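PDB 2P6W: putative glycosyltransferase (Mannosyltransferase) involved in glycosylating the PBCV-1 major capsid protein from Paramecium bursaria Chlorella virus 1, which probably transfers a sugar from a nucleotide-sugar donor, with a bound metal ion, in glycosylating the viral major capsid protein. Local coordinates for residues F57-I63 / E135-W139. Numbering follows the deposited sequence.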
loop_
_atom_site.group_PDB
_atom_site.type_symbol
_atom_site.label_atom_id
_atom_site.label_comp_id
_atom_site.label_asym_id
_atom_site.label_seq_id
_atom_site.Cartn_x
_atom_site.Cartn_y
_atom_site.Cartn_z
ATOM N N PHE A 57 5.759 -0.519 10.203
ATOM C CA PHE A 57 5.841 0.940 10.119
ATOM C C PHE A 57 6.760 1.422 9.009
ATOM O O PHE A 57 6.695 2.586 8.623
ATOM C CB PHE A 57 6.330 1.533 11.433
ATOM C CG PHE A 57 5.232 1.827 12.421
ATOM C CD1 PHE A 57 4.568 3.060 12.380
ATOM C CD2 PHE A 57 4.889 0.900 13.410
ATOM C CE1 PHE A 57 3.562 3.357 13.295
ATOM C CE2 PHE A 57 3.872 1.192 14.340
ATOM C CZ PHE A 57 3.220 2.438 14.275
ATOM N N ARG A 58 7.622 0.534 8.511
ATOM C CA ARG A 58 8.649 0.957 7.551
ATOM C C ARG A 58 8.100 1.675 6.309
ATOM O O ARG A 58 8.786 2.537 5.750
ATOM C CB ARG A 58 9.573 -0.197 7.145
ATOM C CG ARG A 58 10.890 0.314 6.571
ATOM C CD ARG A 58 11.948 -0.755 6.484
ATOM N NE ARG A 58 13.282 -0.154 6.368
ATOM C CZ ARG A 58 14.133 -0.380 5.369
ATOM N NH1 ARG A 58 13.823 -1.219 4.399
ATOM N NH2 ARG A 58 15.314 0.221 5.366
ATOM N N ARG A 59 6.876 1.351 5.887
ATOM C CA ARG A 59 6.244 2.048 4.755
ATOM C C ARG A 59 6.227 3.585 4.929
ATOM O O ARG A 59 6.336 4.329 3.952
ATOM C CB ARG A 59 4.833 1.529 4.544
ATOM C CG ARG A 59 3.909 1.809 5.690
ATOM C CD ARG A 59 2.646 0.943 5.571
ATOM N NE ARG A 59 2.976 -0.425 5.944
ATOM C CZ ARG A 59 2.219 -1.483 5.679
ATOM N NH1 ARG A 59 1.078 -1.331 5.024
ATOM N NH2 ARG A 59 2.617 -2.694 6.060
ATOM N N SER A 60 6.096 4.051 6.173
ATOM C CA SER A 60 6.033 5.490 6.447
ATOM C C SER A 60 7.420 6.141 6.459
ATOM O O SER A 60 7.546 7.377 6.496
ATOM C CB SER A 60 5.292 5.756 7.761
ATOM O OG SER A 60 3.955 5.303 7.667
ATOM N N TRP A 61 8.457 5.301 6.456
ATOM C CA TRP A 61 9.826 5.756 6.239
ATOM C C TRP A 61 10.151 5.723 4.741
ATOM O O TRP A 61 10.746 6.672 4.205
ATOM C CB TRP A 61 10.798 4.886 7.042
ATOM C CG TRP A 61 12.252 5.259 6.905
ATOM C CD1 TRP A 61 12.929 6.189 7.627
ATOM C CD2 TRP A 61 13.196 4.679 5.998
ATOM N NE1 TRP A 61 14.246 6.241 7.219
ATOM C CE2 TRP A 61 14.429 5.331 6.212
ATOM C CE3 TRP A 61 13.109 3.703 4.988
ATOM C CZ2 TRP A 61 15.579 5.014 5.482
ATOM C CZ3 TRP A 61 14.261 3.382 4.274
ATOM C CH2 TRP A 61 15.476 4.048 4.521
ATOM N N ILE A 62 9.748 4.641 4.070
ATOM C CA ILE A 62 9.990 4.479 2.617
ATOM C C ILE A 62 9.326 5.591 1.790
ATOM O O ILE A 62 9.864 6.022 0.758
ATOM C CB ILE A 62 9.576 3.075 2.108
ATOM C CG1 ILE A 62 10.374 1.990 2.831
ATOM C CG2 ILE A 62 9.724 2.935 0.556
ATOM C CD1 ILE A 62 9.791 0.611 2.624
ATOM N N ILE A 63 8.169 6.088 2.231
ATOM C CA ILE A 63 7.553 7.204 1.517
ATOM C C ILE A 63 8.475 8.440 1.373
ATOM O O ILE A 63 8.449 9.095 0.324
ATOM C CB ILE A 63 6.145 7.544 2.075
ATOM C CG1 ILE A 63 5.348 8.346 1.040
ATOM C CG2 ILE A 63 6.240 8.210 3.454
ATOM C CD1 ILE A 63 3.903 8.563 1.429
ATOM N N GLU A 135 3.099 11.506 7.470
ATOM C CA GLU A 135 3.755 10.197 7.462
ATOM C C GLU A 135 5.027 10.208 8.321
ATOM O O GLU A 135 5.373 9.211 8.953
ATOM C CB GLU A 135 4.066 9.775 6.043
ATOM C CG GLU A 135 2.800 9.404 5.272
ATOM C CD GLU A 135 2.260 8.046 5.708
ATOM O OE1 GLU A 135 3.058 7.099 5.833
ATOM O OE2 GLU A 135 1.045 7.910 5.933
ATOM N N LYS A 136 5.726 11.337 8.339
ATOM C CA LYS A 136 6.882 11.467 9.208
ATOM C C LYS A 136 6.488 11.251 10.668
ATOM O O LYS A 136 7.212 10.586 11.420
ATOM C CB LYS A 136 7.556 12.832 9.055
ATOM C CG LYS A 136 8.397 12.983 7.812
ATOM C CD LYS A 136 9.167 14.309 7.840
ATOM C CE LYS A 136 9.897 14.603 6.535
ATOM N NZ LYS A 136 10.603 15.922 6.646
ATOM N N ILE A 137 5.336 11.794 11.061
ATOM C CA ILE A 137 4.839 11.576 12.412
ATOM C C ILE A 137 4.450 10.116 12.641
ATOM O O ILE A 137 4.784 9.533 13.678
ATOM C CB ILE A 137 3.651 12.523 12.742
ATOM C CG1 ILE A 137 4.103 13.986 12.671
ATOM C CG2 ILE A 137 3.103 12.210 14.108
ATOM C CD1 ILE A 137 5.184 14.337 13.654
ATOM N N VAL A 138 3.800 9.501 11.653
ATOM C CA VAL A 138 3.418 8.097 11.779
ATOM C C VAL A 138 4.669 7.268 12.039
ATOM O O VAL A 138 4.697 6.462 12.951
ATOM C CB VAL A 138 2.756 7.586 10.512
ATOM C CG1 VAL A 138 2.557 6.052 10.564
ATOM C CG2 VAL A 138 1.417 8.273 10.316
ATOM N N TRP A 139 5.698 7.479 11.231
ATOM C CA TRP A 139 6.961 6.764 11.465
ATOM C C TRP A 139 7.512 7.003 12.878
ATOM O O TRP A 139 7.955 6.059 13.524
ATOM C CB TRP A 139 7.980 7.159 10.393
ATOM C CG TRP A 139 9.357 6.587 10.580
ATOM C CD1 TRP A 139 10.505 7.291 10.799
ATOM C CD2 TRP A 139 9.741 5.200 10.540
ATOM N NE1 TRP A 139 11.582 6.438 10.905
ATOM C CE2 TRP A 139 11.144 5.148 10.749
ATOM C CE3 TRP A 139 9.037 3.999 10.371
ATOM C CZ2 TRP A 139 11.855 3.940 10.792
ATOM C CZ3 TRP A 139 9.745 2.793 10.398
ATOM C CH2 TRP A 139 11.143 2.773 10.611
HETATM O O HOH W 1 3.387 5.168 3.784
#
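Glu135 OE1 accepts two hydrogen bonds, one from Ser60 OG and one from a water, in the buried seam between helices 59-69 and 132-140, which pack beside the central sheet of this N-terminal GT-A glycosyltransferase domain. Ser60 OG donates to Glu135 OE1 at 2.7 Å, reaching its syn side 32° out of the carboxylate plane; the water donates to the same oxygen at 2.8 Å and, weakly, to Arg59 O. Glu135 OE2 is held by Lys125 and Tyr107, so both carboxylate oxygens are satisfied, and the salt bridge probably favours the ionised form. A bend at chi2 swings the carboxylate back toward Ser60, while Ile63 CG2 packs on Glu135 CB at 3.7 Å. The axes of 59-63 and 135-139 approach to 8.3 Å, at 141° between their N-to-C directions, with the CA atoms of Ser60 and Trp139 5.3 Å apart. Next to Ser60, Arg59, which binds UDP-glucose when that ligand is present (none is bound here), has its NH1 salt-bridged to the manganese ligand Asp80. Phe57 O meets the edge of the Trp139 indole near its plane, 3.2 Å from Trp139 CE3. Over one face, Trp61 CB makes a CH-pi contact, 3.7 Å from the centroid of the Trp139 six-membered ring and 11° off its normal.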